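Local coordinates for protein exotoxin 3 (Staphylococcus aureus, PDB 2Z8L) that binds the sialylated glycan sialyl Lewis X as a staphylococcal superantigen-like toxin, built from an OB-fold and a beta-grasp domain, at residues A[55-63]-A[90-98]; A[162-173]-A[198-208]. All coordinates share one frame; numbering follows the deposited sequence.

Contact 1 (55-63 with 90-98) is a parallel strand pair in the OB-fold domain; contact 2 (162-173 with 198-208) is an antiparallel pair in the beta-grasp domain. They follow one another along the chain and do not touch: their centres lie 26 Å apart, their nearest atoms about 14 Å, on opposite sides of the molecule's centre. Both approach the bound sialyl Lewis X. In contact 1 the side chain of F62 is about 8 Å from the bound NAG (2-acetamido-2-deoxy-beta-D-glucopyranose); from contact 2, M172 comes within about 6 Å of the sialic acid and K167 within about 7 Å of the galactose. The glycan pocket itself includes Y177, Y178 and T179, on the strand next to 167-172.

Contact 1. Residues A[55-63]-A[90-98]; sequences KFTRIQIFG and GTVFSYGGV. Unlike the reference sequence in segment 90-98: F93 (reference Tyr).
R58 swings CG away from its backbone N (chi1 -169°) and bends at chi3 (75°), while F93 sets CG beside its own N; together these turns bring the guanidinium against the phenyl ring. The ring comes edge-on over one face of the guanidinium, with F93 CE1 3.3 Å from R58 CZ, and the planes stand 71° apart. R58 NE lies in the plane of the F93 ring, at its edge; the cation-pi partner of R58 is Y47 on strand 45-52. On the same side of the sheet, Q60 and Y95 run alongside each other, with Q60 OE1 near Y95 CE1 and the amide plane steeply inclined to the ring. F62 then closes this row: its edge meets the Y95 face in an offset edge-to-face pair, centroids 5.8 Å apart, and its CE1 reaches Y95 CB.

The other side carries T57, I59, V92 and S94. I59 CD1 rests on S94 CB at 3.8 Å, and I59 CG2 and I61 CD1 both touch V98 CG2. S94 OG is hydrogen-bonded to the V82 carbonyl oxygen. Between the faces, R58 and Q60 each give and accept a backbone bond; the span runs from R58 N to V92 O at 2.9 Å to G96 N to Q60 O at 2.7 Å. A weaker bond from V92 N to F56 O lies beyond, where a water joins F56 N to T91 OG1. This parallel pairing of 55-61 with 92-100 joins strands far apart in sequence within an otherwise antiparallel sheet, and closes the beta-barrel of the OB fold.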
# COMPACT_ATOMS: atom_id res chain seq x y z
N LYS A 55 -7.82 -4.28 22.36
CA LYS A 55 -8.44 -4.79 21.14
C LYS A 55 -7.33 -5.34 20.27
O LYS A 55 -6.22 -4.81 20.28
CB LYS A 55 -9.17 -3.67 20.40
CG LYS A 55 -10.47 -3.23 21.04
CD LYS A 55 -11.02 -1.92 20.48
CE LYS A 55 -12.44 -1.71 21.04
NZ LYS A 55 -12.86 -0.28 21.33
N PHE A 56 -7.63 -6.36 19.46
CA PHE A 56 -6.62 -7.01 18.64
C PHE A 56 -6.76 -6.58 17.20
O PHE A 56 -7.84 -6.26 16.74
CB PHE A 56 -6.74 -8.54 18.67
CG PHE A 56 -6.57 -9.15 20.02
CD1 PHE A 56 -5.35 -9.12 20.68
CD2 PHE A 56 -7.62 -9.81 20.63
CE1 PHE A 56 -5.20 -9.71 21.95
CE2 PHE A 56 -7.45 -10.39 21.86
CZ PHE A 56 -6.22 -10.34 22.51
N THR A 57 -5.66 -6.61 16.48
CA THR A 57 -5.66 -6.49 15.02
C THR A 57 -4.82 -7.62 14.53
O THR A 57 -3.73 -7.83 15.04
CB THR A 57 -5.03 -5.17 14.54
OG1 THR A 57 -5.70 -4.07 15.17
CG2 THR A 57 -5.03 -5.08 12.98
N ARG A 58 -5.31 -8.37 13.55
CA ARG A 58 -4.58 -9.52 13.03
C ARG A 58 -4.27 -9.20 11.60
O ARG A 58 -5.16 -8.84 10.85
CB ARG A 58 -5.42 -10.81 13.06
CG ARG A 58 -4.60 -12.04 12.77
CD ARG A 58 -5.46 -13.28 12.75
NE ARG A 58 -6.25 -13.35 11.53
CZ ARG A 58 -7.08 -14.34 11.22
NH1 ARG A 58 -7.26 -15.37 12.04
NH2 ARG A 58 -7.73 -14.29 10.07
N ILE A 59 -2.98 -9.28 11.29
CA ILE A 59 -2.47 -9.00 9.94
C ILE A 59 -1.98 -10.28 9.31
O ILE A 59 -1.16 -10.99 9.88
CB ILE A 59 -1.29 -8.02 10.03
CG1 ILE A 59 -1.66 -6.75 10.81
CG2 ILE A 59 -0.80 -7.71 8.63
CD1 ILE A 59 -2.73 -5.97 10.23
N GLN A 60 -2.48 -10.62 8.12
CA GLN A 60 -1.97 -11.77 7.42
C GLN A 60 -0.72 -11.39 6.66
O GLN A 60 -0.69 -10.32 6.00
CB GLN A 60 -2.99 -12.33 6.46
CG GLN A 60 -2.53 -13.69 5.92
CD GLN A 60 -3.56 -14.40 5.10
OE1 GLN A 60 -4.71 -13.96 5.00
NE2 GLN A 60 -3.15 -15.49 4.48
N ILE A 61 0.31 -12.23 6.76
CA ILE A 61 1.63 -11.99 6.16
C ILE A 61 1.82 -12.90 4.96
O ILE A 61 1.43 -14.09 5.00
CB ILE A 61 2.75 -12.32 7.18
CG1 ILE A 61 2.51 -11.58 8.49
CG2 ILE A 61 4.09 -12.00 6.60
CD1 ILE A 61 2.38 -10.12 8.29
N PHE A 62 2.43 -12.38 3.89
CA PHE A 62 2.55 -13.09 2.64
C PHE A 62 3.98 -13.05 2.13
O PHE A 62 4.81 -12.22 2.55
CB PHE A 62 1.68 -12.43 1.58
CG PHE A 62 0.21 -12.42 1.89
CD1 PHE A 62 -0.38 -11.36 2.53
CD2 PHE A 62 -0.56 -13.52 1.56
CE1 PHE A 62 -1.74 -11.38 2.82
CE2 PHE A 62 -1.94 -13.53 1.82
CZ PHE A 62 -2.51 -12.46 2.41
N GLY A 63 4.29 -13.97 1.24
CA GLY A 63 5.50 -13.89 0.46
C GLY A 63 6.73 -14.14 1.28
O GLY A 63 6.69 -14.82 2.30
N GLY A 90 -14.52 -7.28 17.81
CA GLY A 90 -13.98 -6.06 17.28
C GLY A 90 -12.56 -6.25 16.80
O GLY A 90 -11.84 -5.27 16.64
N THR A 91 -12.15 -7.50 16.60
CA THR A 91 -10.81 -7.77 16.01
C THR A 91 -10.82 -7.44 14.54
O THR A 91 -11.61 -8.02 13.80
CB THR A 91 -10.42 -9.25 16.16
OG1 THR A 91 -10.40 -9.59 17.55
CG2 THR A 91 -9.07 -9.53 15.53
N VAL A 92 -9.92 -6.55 14.12
CA VAL A 92 -9.85 -6.12 12.73
C VAL A 92 -8.84 -6.98 11.97
O VAL A 92 -7.78 -7.29 12.53
CB VAL A 92 -9.42 -4.67 12.67
CG1 VAL A 92 -9.00 -4.30 11.27
CG2 VAL A 92 -10.56 -3.78 13.14
N PHE A 93 -9.17 -7.38 10.75
CA PHE A 93 -8.28 -8.20 9.91
C PHE A 93 -7.85 -7.38 8.72
O PHE A 93 -8.66 -6.73 8.09
CB PHE A 93 -8.98 -9.45 9.41
CG PHE A 93 -9.51 -10.28 10.54
CD1 PHE A 93 -8.71 -11.22 11.16
CD2 PHE A 93 -10.76 -10.03 11.08
CE1 PHE A 93 -9.16 -11.95 12.24
CE2 PHE A 93 -11.21 -10.74 12.15
CZ PHE A 93 -10.41 -11.71 12.74
N SER A 94 -6.56 -7.46 8.41
CA SER A 94 -6.00 -6.76 7.28
C SER A 94 -4.86 -7.58 6.70
O SER A 94 -4.32 -8.47 7.38
CB SER A 94 -5.51 -5.36 7.75
OG SER A 94 -4.93 -4.57 6.71
N TYR A 95 -4.55 -7.33 5.43
CA TYR A 95 -3.53 -8.07 4.68
C TYR A 95 -2.26 -7.28 4.50
O TYR A 95 -2.28 -6.19 3.93
CB TYR A 95 -4.03 -8.39 3.25
CG TYR A 95 -5.26 -9.18 3.13
CD1 TYR A 95 -5.51 -10.25 3.96
CD2 TYR A 95 -6.15 -8.93 2.09
CE1 TYR A 95 -6.65 -11.01 3.83
CE2 TYR A 95 -7.28 -9.68 1.95
CZ TYR A 95 -7.52 -10.73 2.82
OH TYR A 95 -8.66 -11.51 2.71
N GLY A 96 -1.14 -7.84 4.94
CA GLY A 96 0.16 -7.30 4.67
C GLY A 96 0.36 -5.89 5.21
O GLY A 96 -0.10 -5.60 6.31
N GLY A 97 1.17 -5.11 4.52
CA GLY A 97 1.42 -3.71 4.89
C GLY A 97 2.33 -3.49 6.07
O GLY A 97 2.32 -2.39 6.63
N VAL A 98 3.14 -4.47 6.47
CA VAL A 98 4.07 -4.38 7.61
C VAL A 98 5.45 -3.93 7.12
O VAL A 98 6.01 -4.50 6.17
CB VAL A 98 4.17 -5.71 8.38
CG1 VAL A 98 5.14 -5.57 9.53
CG2 VAL A 98 2.76 -6.19 8.83
O HOH W 1 -10.38 -7.41 19.72

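Contact 2. Residues A[162-173]-A[198-208]; sequences FPKDSKIKVIMK and RNIEKMEANIR. Unlike the reference sequence in segment 162-173: D165 (reference Ala), I171 (reference Thr). Unlike the reference sequence in segment 198-208: M203 (reference Ile).
I171 O is gripped by two backbone donors, E201 N at 2.8 Å and K202 N at 3.3 Å; the first lies in the carbonyl plane, the second tilts from it. Both residues thus face I171, a classic beta bulge that shifts the antiparallel register by one. Beyond it, the extended K173 side chain runs past the start of strand 200-207: K173 N bonds to N199 O, and K173 NZ donates to R198 O at 3.0 Å.

I171 carries the polar-side packing. With CG1 beside the backbone N (chi1 -57°), the I171 side chain crosses that of E204 at a slant, I171 CD1 lying 3.3 Å from E204 OE2, while K202 CE touches the same methyl. K202 NZ also makes a weak salt bridge to that OE2. K169 lies alongside E204, and its ammonium has a cation-pi partner in Y177. On the opposite face I168, V170, M203 and A205 turn to the core, V170 CG2 packing on M203 SD and I168 on helix 141-155.

At the far end, a type II' turn from P163 to S166 meets the C-terminal R208. P163 O accepts from both S166 N and OG, and a water links S166 OG to R208 N. R208 crosses this turn, its guanidinium covered on one face by K164 CD, while R208 NH2 bridges D165 OD1 at 2.8 Å on the syn side, with planes 65° apart. Strand 200-207 lies between antiparallel 167-172 and parallel 114-121 in a five-stranded mixed sheet packed on helix 141-155, as in the beta-grasp fold.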
# COMPACT_ATOMS: atom_id res chain seq x y z
N PHE A 162 -14.60 2.73 -17.14
CA PHE A 162 -13.99 1.43 -16.95
C PHE A 162 -12.49 1.53 -17.23
O PHE A 162 -12.09 2.14 -18.23
CB PHE A 162 -14.64 0.36 -17.82
CG PHE A 162 -15.91 -0.16 -17.23
CD1 PHE A 162 -15.88 -1.26 -16.41
CD2 PHE A 162 -17.08 0.52 -17.39
CE1 PHE A 162 -17.06 -1.72 -15.81
CE2 PHE A 162 -18.26 0.05 -16.83
CZ PHE A 162 -18.23 -1.05 -16.03
N PRO A 163 -11.68 0.98 -16.33
CA PRO A 163 -10.22 1.18 -16.44
C PRO A 163 -9.47 0.44 -17.52
O PRO A 163 -8.34 0.84 -17.87
CB PRO A 163 -9.72 0.71 -15.07
CG PRO A 163 -10.75 -0.27 -14.61
CD PRO A 163 -12.03 0.28 -15.08
N LYS A 164 -10.05 -0.64 -18.05
CA LYS A 164 -9.39 -1.42 -19.09
C LYS A 164 -7.95 -1.73 -18.70
O LYS A 164 -7.73 -2.25 -17.60
CB LYS A 164 -9.54 -0.72 -20.44
CG LYS A 164 -10.98 -0.61 -20.85
CD LYS A 164 -11.16 0.11 -22.16
CE LYS A 164 -12.59 -0.00 -22.62
NZ LYS A 164 -12.96 1.05 -23.64
N ASP A 165 -6.99 -1.40 -19.54
CA ASP A 165 -5.56 -1.72 -19.38
C ASP A 165 -4.76 -0.70 -18.54
O ASP A 165 -3.49 -0.78 -18.52
CB ASP A 165 -4.93 -1.72 -20.77
CG ASP A 165 -5.10 -0.36 -21.50
OD1 ASP A 165 -6.24 0.16 -21.61
OD2 ASP A 165 -4.09 0.22 -21.99
N SER A 166 -5.46 0.24 -17.90
CA SER A 166 -4.86 1.32 -17.11
C SER A 166 -3.91 0.71 -16.07
O SER A 166 -4.23 -0.31 -15.45
CB SER A 166 -5.96 2.15 -16.38
OG SER A 166 -6.69 2.95 -17.31
N LYS A 167 -2.80 1.37 -15.81
CA LYS A 167 -1.84 0.88 -14.79
C LYS A 167 -1.10 2.04 -14.12
O LYS A 167 -1.01 3.13 -14.67
CB LYS A 167 -0.75 -0.03 -15.37
CG LYS A 167 -1.16 -1.24 -16.18
CD LYS A 167 -0.03 -1.72 -17.07
CE LYS A 167 -0.39 -3.00 -17.94
NZ LYS A 167 -1.83 -3.06 -18.34
N ILE A 168 -0.57 1.75 -12.93
CA ILE A 168 0.43 2.57 -12.25
C ILE A 168 1.76 1.80 -12.32
O ILE A 168 1.75 0.57 -12.21
CB ILE A 168 0.03 2.82 -10.79
CG1 ILE A 168 -1.20 3.68 -10.67
CG2 ILE A 168 1.20 3.50 -10.05
CD1 ILE A 168 -1.74 3.62 -9.25
N LYS A 169 2.84 2.51 -12.59
CA LYS A 169 4.19 1.92 -12.61
C LYS A 169 5.04 2.77 -11.67
O LYS A 169 5.10 3.98 -11.79
CB LYS A 169 4.75 1.91 -13.99
CG LYS A 169 6.07 1.27 -14.18
CD LYS A 169 6.41 1.17 -15.62
CE LYS A 169 7.90 1.18 -15.86
NZ LYS A 169 8.26 0.96 -17.28
N VAL A 170 5.67 2.12 -10.70
CA VAL A 170 6.65 2.75 -9.80
C VAL A 170 8.04 2.34 -10.25
O VAL A 170 8.32 1.15 -10.38
CB VAL A 170 6.43 2.26 -8.35
CG1 VAL A 170 7.52 2.79 -7.44
CG2 VAL A 170 4.98 2.64 -7.84
N ILE A 171 8.88 3.32 -10.58
CA ILE A 171 10.17 3.06 -11.19
C ILE A 171 11.26 3.46 -10.20
O ILE A 171 11.22 4.55 -9.59
CB ILE A 171 10.33 3.86 -12.48
CG1 ILE A 171 9.20 3.55 -13.47
CG2 ILE A 171 11.74 3.55 -13.09
CD1 ILE A 171 8.97 4.62 -14.59
N MET A 172 12.22 2.56 -10.03
CA MET A 172 13.28 2.75 -9.07
C MET A 172 14.49 3.37 -9.75
O MET A 172 14.63 3.34 -10.99
CB MET A 172 13.63 1.41 -8.42
CG MET A 172 12.42 0.64 -7.90
SD MET A 172 11.59 1.54 -6.59
CE MET A 172 12.74 1.39 -5.23
N LYS A 173 15.34 3.98 -8.95
CA LYS A 173 16.58 4.59 -9.48
C LYS A 173 17.45 3.60 -10.25
O LYS A 173 18.12 3.98 -11.25
CB LYS A 173 17.34 5.27 -8.35
CG LYS A 173 16.59 6.50 -7.83
CD LYS A 173 17.24 7.18 -6.66
CE LYS A 173 16.43 8.41 -6.26
NZ LYS A 173 16.96 8.91 -4.98
N ARG A 198 13.52 5.61 -0.36
CA ARG A 198 14.55 6.56 -0.79
C ARG A 198 14.96 6.36 -2.25
O ARG A 198 15.55 7.26 -2.85
CB ARG A 198 15.73 6.46 0.14
CG ARG A 198 15.45 6.96 1.52
CD ARG A 198 16.44 6.50 2.55
NE ARG A 198 16.50 5.06 2.67
CZ ARG A 198 17.24 4.44 3.57
NH1 ARG A 198 17.93 5.14 4.47
NH2 ARG A 198 17.26 3.12 3.58
N ASN A 199 14.69 5.17 -2.80
CA ASN A 199 15.19 4.80 -4.10
C ASN A 199 14.13 4.85 -5.20
O ASN A 199 14.39 4.44 -6.33
CB ASN A 199 15.81 3.41 -4.06
CG ASN A 199 17.13 3.36 -3.31
OD1 ASN A 199 17.74 4.38 -3.01
ND2 ASN A 199 17.54 2.16 -2.97
N ILE A 200 12.92 5.31 -4.90
CA ILE A 200 11.94 5.51 -5.94
C ILE A 200 12.37 6.71 -6.76
O ILE A 200 12.68 7.79 -6.20
CB ILE A 200 10.52 5.74 -5.34
CG1 ILE A 200 10.08 4.53 -4.55
CG2 ILE A 200 9.50 6.05 -6.45
CD1 ILE A 200 8.80 4.72 -3.71
N GLU A 201 12.37 6.55 -8.07
CA GLU A 201 12.72 7.65 -8.98
C GLU A 201 11.50 8.44 -9.43
O GLU A 201 11.52 9.66 -9.47
CB GLU A 201 13.47 7.10 -10.21
CG GLU A 201 13.90 8.17 -11.25
CD GLU A 201 14.66 9.39 -10.70
OE1 GLU A 201 15.32 9.32 -9.63
OE2 GLU A 201 14.64 10.45 -11.39
N LYS A 202 10.46 7.73 -9.87
CA LYS A 202 9.32 8.34 -10.51
C LYS A 202 8.17 7.34 -10.52
O LYS A 202 8.36 6.14 -10.34
CB LYS A 202 9.70 8.75 -11.91
CG LYS A 202 8.59 9.01 -12.82
CD LYS A 202 9.06 9.47 -14.17
CE LYS A 202 10.00 8.49 -14.84
NZ LYS A 202 10.06 8.82 -16.32
N MET A 203 6.93 7.82 -10.64
CA MET A 203 5.79 6.96 -10.75
C MET A 203 4.99 7.47 -11.93
O MET A 203 5.03 8.68 -12.25
CB MET A 203 4.99 7.01 -9.48
CG MET A 203 5.90 6.61 -8.34
SD MET A 203 5.14 6.58 -6.79
CE MET A 203 4.61 8.24 -6.70
N GLU A 204 4.37 6.53 -12.63
CA GLU A 204 3.58 6.86 -13.83
C GLU A 204 2.22 6.25 -13.71
O GLU A 204 2.06 5.22 -13.05
CB GLU A 204 4.31 6.33 -15.04
CG GLU A 204 5.74 6.70 -15.14
CD GLU A 204 6.43 6.06 -16.32
OE1 GLU A 204 5.97 5.00 -16.83
OE2 GLU A 204 7.47 6.64 -16.75
N ALA A 205 1.19 6.91 -14.22
CA ALA A 205 -0.13 6.32 -14.28
C ALA A 205 -0.71 6.71 -15.62
O ALA A 205 -0.50 7.82 -16.11
CB ALA A 205 -1.00 6.83 -13.23
N ASN A 206 -1.36 5.74 -16.25
CA ASN A 206 -2.12 5.99 -17.49
C ASN A 206 -3.58 5.69 -17.13
O ASN A 206 -3.86 4.57 -16.64
CB ASN A 206 -1.57 5.12 -18.65
CG ASN A 206 -0.16 5.56 -19.13
OD1 ASN A 206 0.85 5.46 -18.42
ND2 ASN A 206 -0.09 6.05 -20.36
N ILE A 207 -4.45 6.71 -17.18
CA ILE A 207 -5.84 6.66 -16.67
C ILE A 207 -6.80 6.92 -17.85
O ILE A 207 -6.58 7.86 -18.64
CB ILE A 207 -6.21 7.88 -15.75
CG1 ILE A 207 -5.41 8.05 -14.51
CG2 ILE A 207 -7.75 7.88 -15.37
CD1 ILE A 207 -6.04 9.13 -13.68
N ARG A 208 -7.90 6.16 -17.92
CA ARG A 208 -8.91 6.33 -18.99
C ARG A 208 -9.75 7.58 -18.76
O ARG A 208 -10.50 8.05 -19.62
CB ARG A 208 -9.82 5.09 -19.08
CG ARG A 208 -9.17 3.83 -19.64
CD ARG A 208 -9.49 3.65 -21.11
NE ARG A 208 -8.82 2.50 -21.74
CZ ARG A 208 -8.63 2.35 -23.06
NH1 ARG A 208 -9.01 3.30 -23.92
NH2 ARG A 208 -8.02 1.26 -23.52
OXT ARG A 208 -9.68 8.19 -17.68
O HOH W 2 -8.34 4.34 -15.81
O HOH W 3 1.77 3.67 -16.33